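Local coordinates for protein choline kinase (Streptococcus pneumoniae, PDB 4R78) that probably phosphorylates choline at the expense of ATP and binds AMP between the lobes of a protein kinase-like fold, at residues A[23-28]-A[64-69]; A[29-34]-A[96-101]; A[186-191]-A[261-266]; A[243-248]-A[255-260]. All blocks are in the same frame, centred on the assembly; numbering follows the deposited sequence.

Contact 1. Residues A[23-28]-A[64-69]; sequences KIIKEK and VKFFGK
Ile24 and Ile25 on helix 23-28 lie over Val64 and Phe66 on strand 64-66; the two axes come within 10.4 Å, and their N-to-C directions diverge by 126°. Ile25 lies closest to Val64 along the backbones, with their CA atoms 7.8 Å apart. The contact is wholly apolar. The side chains of Ile25 and Val64 run alongside one another, pointing opposite ways, and Ile25 CD1 reaches Val64 CG1 at 3.8 Å while its CG2 touches both valine methyls. The extended second torsion of Ile25 (chi2 162°) carries CD1 on to the Phe66 ring, where it arrives at the edge, in plane; Ile25 CG1 comes in obliquely and is 3.8 Å from Phe66 CD2. Ile24 takes the neighbouring stretch of the same edge, its CB 4.1 Å from Phe66 CE2, but its CG1 branch leads off elsewhere. Between Val64 and Phe66, Lys65 turns to the far side of the sheet. Helix 20-30 thus packs on one face of the five-stranded antiparallel sheet, with Tyr53 of strand 52-57 and Ile105 of strand 105-109 flanking Val64, and Met21 of the helix also touching Phe66.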
# COMPACT_ATOMS: atom_id res chain seq x y z
N LYS A 23 20.20 9.95 8.82
CA LYS A 23 21.03 11.11 8.49
C LYS A 23 20.49 11.86 7.27
O LYS A 23 20.46 13.09 7.26
CB LYS A 23 22.48 10.69 8.23
CG LYS A 23 23.23 10.24 9.48
CD LYS A 23 24.63 9.74 9.13
CE LYS A 23 25.33 9.15 10.34
NZ LYS A 23 26.59 8.46 9.97
N ILE A 24 20.05 11.10 6.26
CA ILE A 24 19.46 11.69 5.06
C ILE A 24 18.15 12.40 5.40
O ILE A 24 17.89 13.50 4.91
CB ILE A 24 19.26 10.62 3.95
CG1 ILE A 24 20.60 9.98 3.55
CG2 ILE A 24 18.56 11.21 2.72
CD1 ILE A 24 21.71 10.97 3.14
N ILE A 25 17.34 11.78 6.26
CA ILE A 25 16.08 12.39 6.72
C ILE A 25 16.32 13.73 7.42
O ILE A 25 15.65 14.72 7.12
CB ILE A 25 15.27 11.43 7.63
CG1 ILE A 25 14.70 10.28 6.80
CG2 ILE A 25 14.13 12.17 8.34
CD1 ILE A 25 14.26 9.07 7.62
N LYS A 26 17.30 13.76 8.32
CA LYS A 26 17.69 14.99 9.02
C LYS A 26 18.03 16.12 8.03
O LYS A 26 17.60 17.26 8.21
CB LYS A 26 18.86 14.73 9.97
CG LYS A 26 19.31 15.94 10.77
CD LYS A 26 20.42 15.59 11.75
CE LYS A 26 20.90 16.82 12.50
NZ LYS A 26 21.99 16.49 13.46
N GLU A 27 18.78 15.78 6.98
CA GLU A 27 19.14 16.74 5.92
C GLU A 27 17.92 17.27 5.16
O GLU A 27 17.82 18.47 4.91
CB GLU A 27 20.13 16.11 4.94
CG GLU A 27 21.51 15.84 5.53
CD GLU A 27 22.45 15.12 4.57
OE1 GLU A 27 22.20 15.14 3.34
OE2 GLU A 27 23.44 14.53 5.04
N LYS A 28 17.01 16.38 4.79
CA LYS A 28 15.82 16.75 4.01
C LYS A 28 14.87 17.65 4.80
O LYS A 28 14.27 18.57 4.25
CB LYS A 28 15.07 15.51 3.51
CG LYS A 28 15.91 14.53 2.69
CD LYS A 28 16.27 15.06 1.30
CE LYS A 28 17.19 14.08 0.59
NZ LYS A 28 17.33 14.37 -0.86
N VAL A 64 7.73 10.57 8.93
CA VAL A 64 8.56 10.39 7.74
C VAL A 64 8.43 8.97 7.20
O VAL A 64 8.54 7.99 7.96
CB VAL A 64 10.04 10.74 8.02
CG1 VAL A 64 10.88 10.60 6.75
CG2 VAL A 64 10.18 12.15 8.58
N LYS A 65 8.17 8.84 5.91
CA LYS A 65 8.27 7.55 5.25
C LYS A 65 9.38 7.57 4.20
O LYS A 65 9.29 8.27 3.19
CB LYS A 65 6.94 7.12 4.62
CG LYS A 65 6.93 5.65 4.25
CD LYS A 65 5.57 5.17 3.75
CE LYS A 65 5.60 3.67 3.52
NZ LYS A 65 4.29 3.14 3.05
N PHE A 66 10.43 6.82 4.48
CA PHE A 66 11.55 6.65 3.56
C PHE A 66 11.24 5.40 2.74
O PHE A 66 11.51 4.28 3.18
CB PHE A 66 12.84 6.47 4.38
CG PHE A 66 14.11 6.74 3.61
CD1 PHE A 66 14.32 6.20 2.34
CD2 PHE A 66 15.13 7.50 4.19
CE1 PHE A 66 15.51 6.45 1.64
CE2 PHE A 66 16.32 7.75 3.51
CZ PHE A 66 16.51 7.22 2.23
N PHE A 67 10.67 5.60 1.56
CA PHE A 67 10.18 4.49 0.74
C PHE A 67 11.06 4.22 -0.48
O PHE A 67 10.87 3.23 -1.19
CB PHE A 67 8.74 4.77 0.26
CG PHE A 67 8.63 5.98 -0.63
CD1 PHE A 67 8.30 7.22 -0.10
CD2 PHE A 67 8.88 5.88 -2.00
CE1 PHE A 67 8.22 8.35 -0.92
CE2 PHE A 67 8.80 6.99 -2.82
CZ PHE A 67 8.47 8.23 -2.28
N GLY A 68 12.02 5.11 -0.73
CA GLY A 68 12.76 5.10 -1.99
C GLY A 68 13.86 4.08 -2.17
O GLY A 68 14.28 3.84 -3.31
N LYS A 69 14.33 3.46 -1.09
CA LYS A 69 15.50 2.57 -1.17
C LYS A 69 15.28 1.37 -2.09
O LYS A 69 14.50 0.46 -1.78
CB LYS A 69 15.95 2.11 0.22
CG LYS A 69 17.23 1.28 0.20
CD LYS A 69 17.61 0.83 1.60
CE LYS A 69 18.73 -0.20 1.56
NZ LYS A 69 19.18 -0.55 2.93

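Contact 2. Residues A[29-34]-A[96-101]; sequences ISSLLS and NYLFDI
A classic beta bulge opposite Val107 places Tyr97 and Leu98 of strand 96-100, an outermost strand of the five-stranded antiparallel sheet, against Leu32, where the chain leaves helix 20-30. Leu32 sits in a type I beta turn from Ser30 to Leu33, and its CA is 8.0 Å from that of Tyr97. At Tyr97 the contact falls on the base of the residue: Leu32 CD1 lies 4.2 Å from Tyr97 CB, and Leu32 CD2 rests 3.9 Å from the carbonyl Tyr97 O. The two side chains cross at about a right angle. With CG beside its backbone N (chi1 -71°), Tyr97 sends its ring away from the leucine, to an edge-to-face stack with Tyr62. Leu98 follows and takes the same methyl of Leu32, CD1, against its CB at 4.3 Å. Its own CD1 extends to Ser31 OG, also at 4.3 Å, a van der Waals approach; the hydroxyl's hydrogen bond is with Lys28 O. Phe99 turns to the other side of the strand and packs its ring against Phe67. At Asp100 the strand again reaches helix 20-30, but by charge: OD1 forms a salt bridge with Lys28 NZ and also accepts a hydrogen bond from Ala103 N.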
# COMPACT_ATOMS: atom_id res chain seq x y z
N ILE A 29 14.75 17.37 6.10
CA ILE A 29 13.87 18.13 6.99
C ILE A 29 14.42 19.52 7.31
O ILE A 29 13.65 20.45 7.56
CB ILE A 29 13.54 17.34 8.27
CG1 ILE A 29 12.52 16.25 7.93
CG2 ILE A 29 12.99 18.25 9.38
CD1 ILE A 29 12.29 15.26 9.03
N SER A 30 15.74 19.66 7.28
CA SER A 30 16.40 20.95 7.50
C SER A 30 15.86 22.05 6.58
O SER A 30 15.85 23.23 6.96
CB SER A 30 17.92 20.82 7.35
OG SER A 30 18.47 20.03 8.40
N SER A 31 15.41 21.66 5.39
CA SER A 31 14.83 22.59 4.42
C SER A 31 13.44 23.11 4.83
O SER A 31 12.96 24.11 4.28
CB SER A 31 14.75 21.95 3.03
OG SER A 31 13.76 20.94 2.99
N LEU A 32 12.81 22.44 5.78
CA LEU A 32 11.49 22.83 6.27
C LEU A 32 11.57 23.76 7.48
O LEU A 32 10.54 24.25 7.97
CB LEU A 32 10.65 21.60 6.63
CG LEU A 32 10.20 20.66 5.51
CD1 LEU A 32 9.66 19.37 6.10
CD2 LEU A 32 9.15 21.31 4.61
N LEU A 33 12.78 24.00 7.97
CA LEU A 33 12.97 24.77 9.19
C LEU A 33 13.50 26.18 8.95
O LEU A 33 14.27 26.41 8.01
CB LEU A 33 13.90 24.02 10.15
CG LEU A 33 13.42 22.65 10.63
CD1 LEU A 33 14.47 22.00 11.50
CD2 LEU A 33 12.08 22.74 11.37
N SER A 34 13.08 27.10 9.80
CA SER A 34 13.60 28.47 9.80
C SER A 34 15.00 28.51 10.40
O SER A 34 15.42 27.55 11.07
CB SER A 34 12.65 29.41 10.55
OG SER A 34 12.21 28.83 11.77
N ASN A 96 0.70 16.66 3.74
CA ASN A 96 2.08 16.50 3.28
C ASN A 96 2.85 17.82 3.33
O ASN A 96 2.34 18.86 2.91
CB ASN A 96 2.09 15.95 1.85
CG ASN A 96 3.50 15.73 1.33
OD1 ASN A 96 4.25 14.89 1.85
ND2 ASN A 96 3.87 16.48 0.31
N TYR A 97 4.09 17.75 3.82
CA TYR A 97 4.99 18.92 3.83
C TYR A 97 6.11 18.83 2.79
O TYR A 97 6.51 19.84 2.21
CB TYR A 97 5.58 19.13 5.22
CG TYR A 97 4.57 19.63 6.22
CD1 TYR A 97 4.16 20.96 6.20
CD2 TYR A 97 4.03 18.78 7.18
CE1 TYR A 97 3.23 21.44 7.12
CE2 TYR A 97 3.09 19.25 8.11
CZ TYR A 97 2.70 20.59 8.06
OH TYR A 97 1.79 21.08 8.97
N LEU A 98 6.61 17.62 2.58
CA LEU A 98 7.69 17.39 1.63
C LEU A 98 7.53 16.03 0.96
O LEU A 98 7.15 15.05 1.61
CB LEU A 98 9.05 17.47 2.33
CG LEU A 98 10.29 17.69 1.47
CD1 LEU A 98 10.40 19.16 1.05
CD2 LEU A 98 11.54 17.26 2.22
N PHE A 99 7.80 15.97 -0.34
CA PHE A 99 7.87 14.70 -1.05
C PHE A 99 9.13 14.75 -1.90
O PHE A 99 9.15 15.34 -2.98
CB PHE A 99 6.61 14.47 -1.89
CG PHE A 99 6.40 13.03 -2.31
CD1 PHE A 99 5.67 12.15 -1.51
CD2 PHE A 99 6.93 12.54 -3.50
CE1 PHE A 99 5.47 10.82 -1.89
CE2 PHE A 99 6.73 11.21 -3.89
CZ PHE A 99 5.99 10.36 -3.09
N ASP A 100 10.19 14.14 -1.37
CA ASP A 100 11.52 14.23 -1.97
C ASP A 100 11.70 13.21 -3.09
O ASP A 100 11.71 11.99 -2.86
CB ASP A 100 12.59 14.04 -0.89
CG ASP A 100 14.00 14.22 -1.44
OD1 ASP A 100 14.71 13.20 -1.58
OD2 ASP A 100 14.40 15.38 -1.71
N ILE A 101 11.84 13.73 -4.30
CA ILE A 101 12.05 12.95 -5.52
C ILE A 101 13.45 12.33 -5.57
O ILE A 101 13.63 11.22 -6.09
CB ILE A 101 11.81 13.85 -6.77
CG1 ILE A 101 10.35 14.29 -6.86
CG2 ILE A 101 12.27 13.17 -8.05
CD1 ILE A 101 9.35 13.15 -6.80

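Contact 3. Residues A[186-191]-A[261-266]; sequences LGVDRK and AIYKIL
Leu186 and Val188 reach Ile262 and Tyr263 by the far ends of their side chains across a wide backbone gap: the CA atoms of Leu186 and Ile262 are 11.2 Å apart. Leu186 and Ile262 adopt similar shapes, each with its first torsion near -65° and its second extended, which stretches both chains to full reach. Their CD1 methyls meet tip to tip at 4.3 Å. In the second pair, Tyr263 holds CG beside its backbone N (chi1 -70°), which sends the phenol towards Val188. Val188 has CG1 anti to its backbone N, and this methyl lies 3.8 Å from Tyr263 OH; Val188 CG2 follows at 4.1 Å, so the phenol oxygen lies against both branches of the valine. Only the oxygen end of the tyrosine comes this near, its side chain crossing that of Val188 obliquely. The shared interface is small, 94 Å² in all. In fold terms, the end of helix 179-186 and the loop after it are packed against the long helix 257-280 of the helical lobe, and the loop runs on into strand 191-193, ahead of the AMP-binding residues Glu200 and Asn201. Gly187 is the first residue to leave helical backbone angles, with a positive phi (94°), so the chain departs from helix 179-186 there. Leu183 of that helix touches Val188, Ile262 and Tyr263, members of both pairs. Lys259 NZ of helix 257-280 bonds to Gly187 O and forms a salt bridge with Asp189 OD2. Separately, Asp189 N donates to Asp222 OD2, just before helix 223-233.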
# COMPACT_ATOMS: atom_id res chain seq x y z
N LEU A 186 -13.26 -11.17 -18.55
CA LEU A 186 -14.20 -10.50 -17.65
C LEU A 186 -14.28 -9.01 -17.96
O LEU A 186 -15.35 -8.40 -17.83
CB LEU A 186 -13.80 -10.72 -16.19
CG LEU A 186 -13.83 -12.16 -15.65
CD1 LEU A 186 -13.19 -12.22 -14.27
CD2 LEU A 186 -15.24 -12.72 -15.61
N GLY A 187 -13.16 -8.44 -18.38
CA GLY A 187 -13.05 -7.02 -18.69
C GLY A 187 -12.54 -6.28 -17.48
O GLY A 187 -13.22 -6.21 -16.46
N VAL A 188 -11.33 -5.72 -17.59
CA VAL A 188 -10.69 -5.01 -16.48
C VAL A 188 -11.07 -3.53 -16.50
O VAL A 188 -10.99 -2.88 -17.54
CB VAL A 188 -9.14 -5.19 -16.50
CG1 VAL A 188 -8.47 -4.41 -15.37
CG2 VAL A 188 -8.77 -6.67 -16.41
N ASP A 189 -11.50 -3.03 -15.35
CA ASP A 189 -11.89 -1.63 -15.21
C ASP A 189 -10.68 -0.78 -14.81
O ASP A 189 -9.65 -1.31 -14.38
CB ASP A 189 -13.04 -1.50 -14.21
CG ASP A 189 -14.28 -2.26 -14.66
OD1 ASP A 189 -14.76 -2.03 -15.79
OD2 ASP A 189 -14.77 -3.11 -13.88
N ARG A 190 -10.81 0.53 -14.98
CA ARG A 190 -9.70 1.44 -14.79
C ARG A 190 -10.14 2.66 -13.98
O ARG A 190 -10.77 3.58 -14.51
CB ARG A 190 -9.13 1.85 -16.15
CG ARG A 190 -7.92 2.75 -16.07
CD ARG A 190 -7.42 3.11 -17.46
NE ARG A 190 -6.42 4.17 -17.38
CZ ARG A 190 -6.69 5.47 -17.37
NH1 ARG A 190 -7.95 5.90 -17.44
NH2 ARG A 190 -5.71 6.35 -17.29
N LYS A 191 -9.81 2.64 -12.69
CA LYS A 191 -10.20 3.71 -11.77
C LYS A 191 -9.05 4.03 -10.83
O LYS A 191 -8.14 3.22 -10.64
CB LYS A 191 -11.43 3.28 -10.94
CG LYS A 191 -12.66 2.86 -11.75
CD LYS A 191 -13.42 4.05 -12.30
CE LYS A 191 -14.68 3.59 -13.03
NZ LYS A 191 -15.34 4.71 -13.74
N ALA A 261 -11.40 -12.64 -5.95
CA ALA A 261 -10.68 -13.89 -5.73
C ALA A 261 -9.36 -13.93 -6.51
O ALA A 261 -8.33 -14.34 -5.98
CB ALA A 261 -11.57 -15.08 -6.11
N ILE A 262 -9.41 -13.48 -7.76
CA ILE A 262 -8.22 -13.43 -8.61
C ILE A 262 -7.17 -12.46 -8.08
O ILE A 262 -5.98 -12.79 -8.01
CB ILE A 262 -8.59 -13.12 -10.09
CG1 ILE A 262 -9.36 -14.30 -10.69
CG2 ILE A 262 -7.34 -12.80 -10.91
CD1 ILE A 262 -10.06 -14.01 -12.01
N TYR A 263 -7.60 -11.26 -7.68
CA TYR A 263 -6.67 -10.26 -7.18
C TYR A 263 -6.02 -10.64 -5.85
O TYR A 263 -4.87 -10.27 -5.61
CB TYR A 263 -7.30 -8.86 -7.14
CG TYR A 263 -7.52 -8.28 -8.52
CD1 TYR A 263 -6.49 -8.26 -9.46
CD2 TYR A 263 -8.75 -7.73 -8.88
CE1 TYR A 263 -6.69 -7.74 -10.73
CE2 TYR A 263 -8.96 -7.20 -10.15
CZ TYR A 263 -7.92 -7.20 -11.07
OH TYR A 263 -8.10 -6.68 -12.33
N LYS A 264 -6.72 -11.41 -5.02
CA LYS A 264 -6.12 -11.96 -3.80
C LYS A 264 -4.90 -12.82 -4.15
O LYS A 264 -3.85 -12.70 -3.51
CB LYS A 264 -7.14 -12.79 -3.00
CG LYS A 264 -8.18 -11.98 -2.24
CD LYS A 264 -9.10 -12.91 -1.48
CE LYS A 264 -10.13 -12.16 -0.65
NZ LYS A 264 -11.16 -13.10 -0.11
N ILE A 265 -5.03 -13.67 -5.17
CA ILE A 265 -3.92 -14.52 -5.60
C ILE A 265 -2.76 -13.69 -6.14
O ILE A 265 -1.59 -13.96 -5.83
CB ILE A 265 -4.38 -15.56 -6.66
CG1 ILE A 265 -5.38 -16.54 -6.05
CG2 ILE A 265 -3.18 -16.32 -7.24
CD1 ILE A 265 -6.22 -17.28 -7.08
N LEU A 266 -3.08 -12.68 -6.94
CA LEU A 266 -2.05 -11.82 -7.52
C LEU A 266 -1.31 -11.04 -6.44
O LEU A 266 -0.10 -10.88 -6.52
CB LEU A 266 -2.65 -10.87 -8.56
CG LEU A 266 -3.19 -11.50 -9.85
CD1 LEU A 266 -3.69 -10.43 -10.78
CD2 LEU A 266 -2.13 -12.33 -10.54

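Contact 4. Residues A[243-248]-A[255-260]; sequences TFLSHY and VSHEKI
Leu245 packs its two methyls against Val255, the CA atoms of Leu245 and Val255 lying 7.3 Å apart. The apolar contacts centre on this leucine: CD2 is 3.8 Å from Val255 CG1 and touches Val255 CG2 almost as closely, while from the first turn of helix 257-280 Ile260 CD1 meets the same leucine methyl, Leu245 CD2, at 4.0 Å. An extended chi2 of 172° sends the fork of Leu245 straight out from its helix into this group. Two flat groups are also touched. Val255 CG2 approaches Tyr248 CD2 at 4.0 Å, at the edge of the ring and near its plane. Leu245 CD1 comes obliquely to the His257 imidazole, 3.5 Å from His257 NE2. These residues join two consecutive helices of the helical lobe, helix 238-248 being linked by a short loop to helix 257-280; Leu227 of helix 223-233 touches both Leu245 and Tyr248. Among the polar groups, Ser256 is the N-cap of helix 257-280: its OG accepts from Lys259 N at 3.2 Å, with an N-H...O angle of 162°, satisfying an amide of the first turn. His257 NE2, beside the leucine methyl, is hydrogen-bonded to Glu242 OE2 one turn before Leu245. Tyr248 OH is hydrogen-bonded to His137 ND1 of helix 126-137.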
# COMPACT_ATOMS: atom_id res chain seq x y z
N THR A 243 -21.00 -8.31 4.07
CA THR A 243 -21.51 -7.10 4.70
C THR A 243 -20.81 -5.86 4.14
O THR A 243 -21.47 -4.88 3.81
CB THR A 243 -21.39 -7.16 6.25
OG1 THR A 243 -22.12 -8.30 6.73
CG2 THR A 243 -21.93 -5.90 6.90
N PHE A 244 -19.49 -5.92 4.01
CA PHE A 244 -18.77 -4.79 3.45
C PHE A 244 -19.19 -4.50 2.01
O PHE A 244 -19.40 -3.34 1.65
CB PHE A 244 -17.25 -4.97 3.53
CG PHE A 244 -16.49 -3.71 3.22
CD1 PHE A 244 -16.13 -2.83 4.24
CD2 PHE A 244 -16.18 -3.37 1.90
CE1 PHE A 244 -15.46 -1.64 3.96
CE2 PHE A 244 -15.50 -2.18 1.61
CZ PHE A 244 -15.14 -1.32 2.64
N LEU A 245 -19.30 -5.54 1.20
CA LEU A 245 -19.71 -5.38 -0.19
C LEU A 245 -21.10 -4.77 -0.30
O LEU A 245 -21.34 -3.92 -1.16
CB LEU A 245 -19.63 -6.71 -0.95
CG LEU A 245 -18.22 -7.29 -1.16
CD1 LEU A 245 -18.28 -8.68 -1.75
CD2 LEU A 245 -17.37 -6.37 -2.03
N SER A 246 -22.01 -5.18 0.59
CA SER A 246 -23.35 -4.59 0.61
C SER A 246 -23.31 -3.08 0.83
O SER A 246 -24.03 -2.34 0.15
CB SER A 246 -24.23 -5.27 1.66
OG SER A 246 -25.55 -4.77 1.59
N HIS A 247 -22.47 -2.64 1.76
CA HIS A 247 -22.26 -1.22 2.04
C HIS A 247 -21.58 -0.49 0.87
O HIS A 247 -21.96 0.63 0.52
CB HIS A 247 -21.37 -1.05 3.28
CG HIS A 247 -22.07 -1.32 4.58
ND1 HIS A 247 -22.21 -0.35 5.55
CD2 HIS A 247 -22.64 -2.43 5.08
CE1 HIS A 247 -22.85 -0.85 6.59
NE2 HIS A 247 -23.13 -2.12 6.33
N TYR A 248 -20.58 -1.13 0.27
CA TYR A 248 -19.73 -0.49 -0.73
C TYR A 248 -20.36 -0.42 -2.13
O TYR A 248 -20.17 0.56 -2.85
CB TYR A 248 -18.37 -1.20 -0.78
CG TYR A 248 -17.55 -0.88 -2.01
CD1 TYR A 248 -16.67 0.21 -2.03
CD2 TYR A 248 -17.66 -1.66 -3.17
CE1 TYR A 248 -15.93 0.51 -3.16
CE2 TYR A 248 -16.92 -1.37 -4.31
CZ TYR A 248 -16.06 -0.28 -4.30
OH TYR A 248 -15.32 -0.01 -5.42
N VAL A 255 -19.59 -4.65 -8.05
CA VAL A 255 -18.79 -5.68 -7.39
C VAL A 255 -18.70 -6.94 -8.24
O VAL A 255 -19.70 -7.39 -8.81
CB VAL A 255 -19.39 -6.02 -5.99
CG1 VAL A 255 -18.77 -7.29 -5.40
CG2 VAL A 255 -19.23 -4.83 -5.04
N SER A 256 -17.50 -7.51 -8.31
CA SER A 256 -17.25 -8.80 -8.94
C SER A 256 -16.51 -9.71 -7.96
O SER A 256 -15.34 -9.47 -7.66
CB SER A 256 -16.43 -8.64 -10.22
OG SER A 256 -15.93 -9.88 -10.68
N HIS A 257 -17.19 -10.74 -7.47
CA HIS A 257 -16.60 -11.70 -6.54
C HIS A 257 -15.42 -12.44 -7.16
O HIS A 257 -14.43 -12.69 -6.49
CB HIS A 257 -17.64 -12.69 -6.02
CG HIS A 257 -18.60 -12.10 -5.04
ND1 HIS A 257 -19.67 -11.32 -5.42
CD2 HIS A 257 -18.65 -12.18 -3.69
CE1 HIS A 257 -20.35 -10.95 -4.35
NE2 HIS A 257 -19.75 -11.45 -3.28
N GLU A 258 -15.53 -12.79 -8.44
CA GLU A 258 -14.46 -13.52 -9.12
C GLU A 258 -13.19 -12.68 -9.24
O GLU A 258 -12.09 -13.19 -9.01
CB GLU A 258 -14.88 -14.05 -10.49
CG GLU A 258 -13.85 -15.01 -11.09
CD GLU A 258 -14.24 -15.60 -12.43
OE1 GLU A 258 -15.35 -15.33 -12.92
OE2 GLU A 258 -13.41 -16.35 -12.99
N LYS A 259 -13.33 -11.40 -9.57
CA LYS A 259 -12.18 -10.50 -9.66
C LYS A 259 -11.49 -10.38 -8.30
O LYS A 259 -10.27 -10.41 -8.23
CB LYS A 259 -12.58 -9.12 -10.18
CG LYS A 259 -12.76 -9.02 -11.68
CD LYS A 259 -13.15 -7.61 -12.05
CE LYS A 259 -13.20 -7.40 -13.54
NZ LYS A 259 -13.72 -6.04 -13.85
N ILE A 260 -12.28 -10.26 -7.23
CA ILE A 260 -11.72 -10.22 -5.89
C ILE A 260 -10.87 -11.47 -5.62
O ILE A 260 -9.74 -11.35 -5.14
CB ILE A 260 -12.82 -10.04 -4.82
CG1 ILE A 260 -13.45 -8.65 -4.94
CG2 ILE A 260 -12.26 -10.24 -3.40
CD1 ILE A 260 -14.73 -8.47 -4.15

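The four contacts form two pairs on opposite sides of the chain's centre. Contacts 1 and 2, with centres 10 Å apart, reach the same five-stranded sheet: contact 1 sets helix 20-30 on it, contact 2 the turn that follows the helix; their segments alternate along the sequence. Contacts 3 and 4, 12 Å apart, share helix 257-280 in the helical part, and both segments of contact 4 fall between those of contact 3. The pairs follow one another in sequence, and 33 to 40 Å separates their centres. This matches the two-lobed plan of protein kinase-like folds: one pair lies in the sheet lobe, the other in the helical lobe, and residues binding AMP come from both lobes.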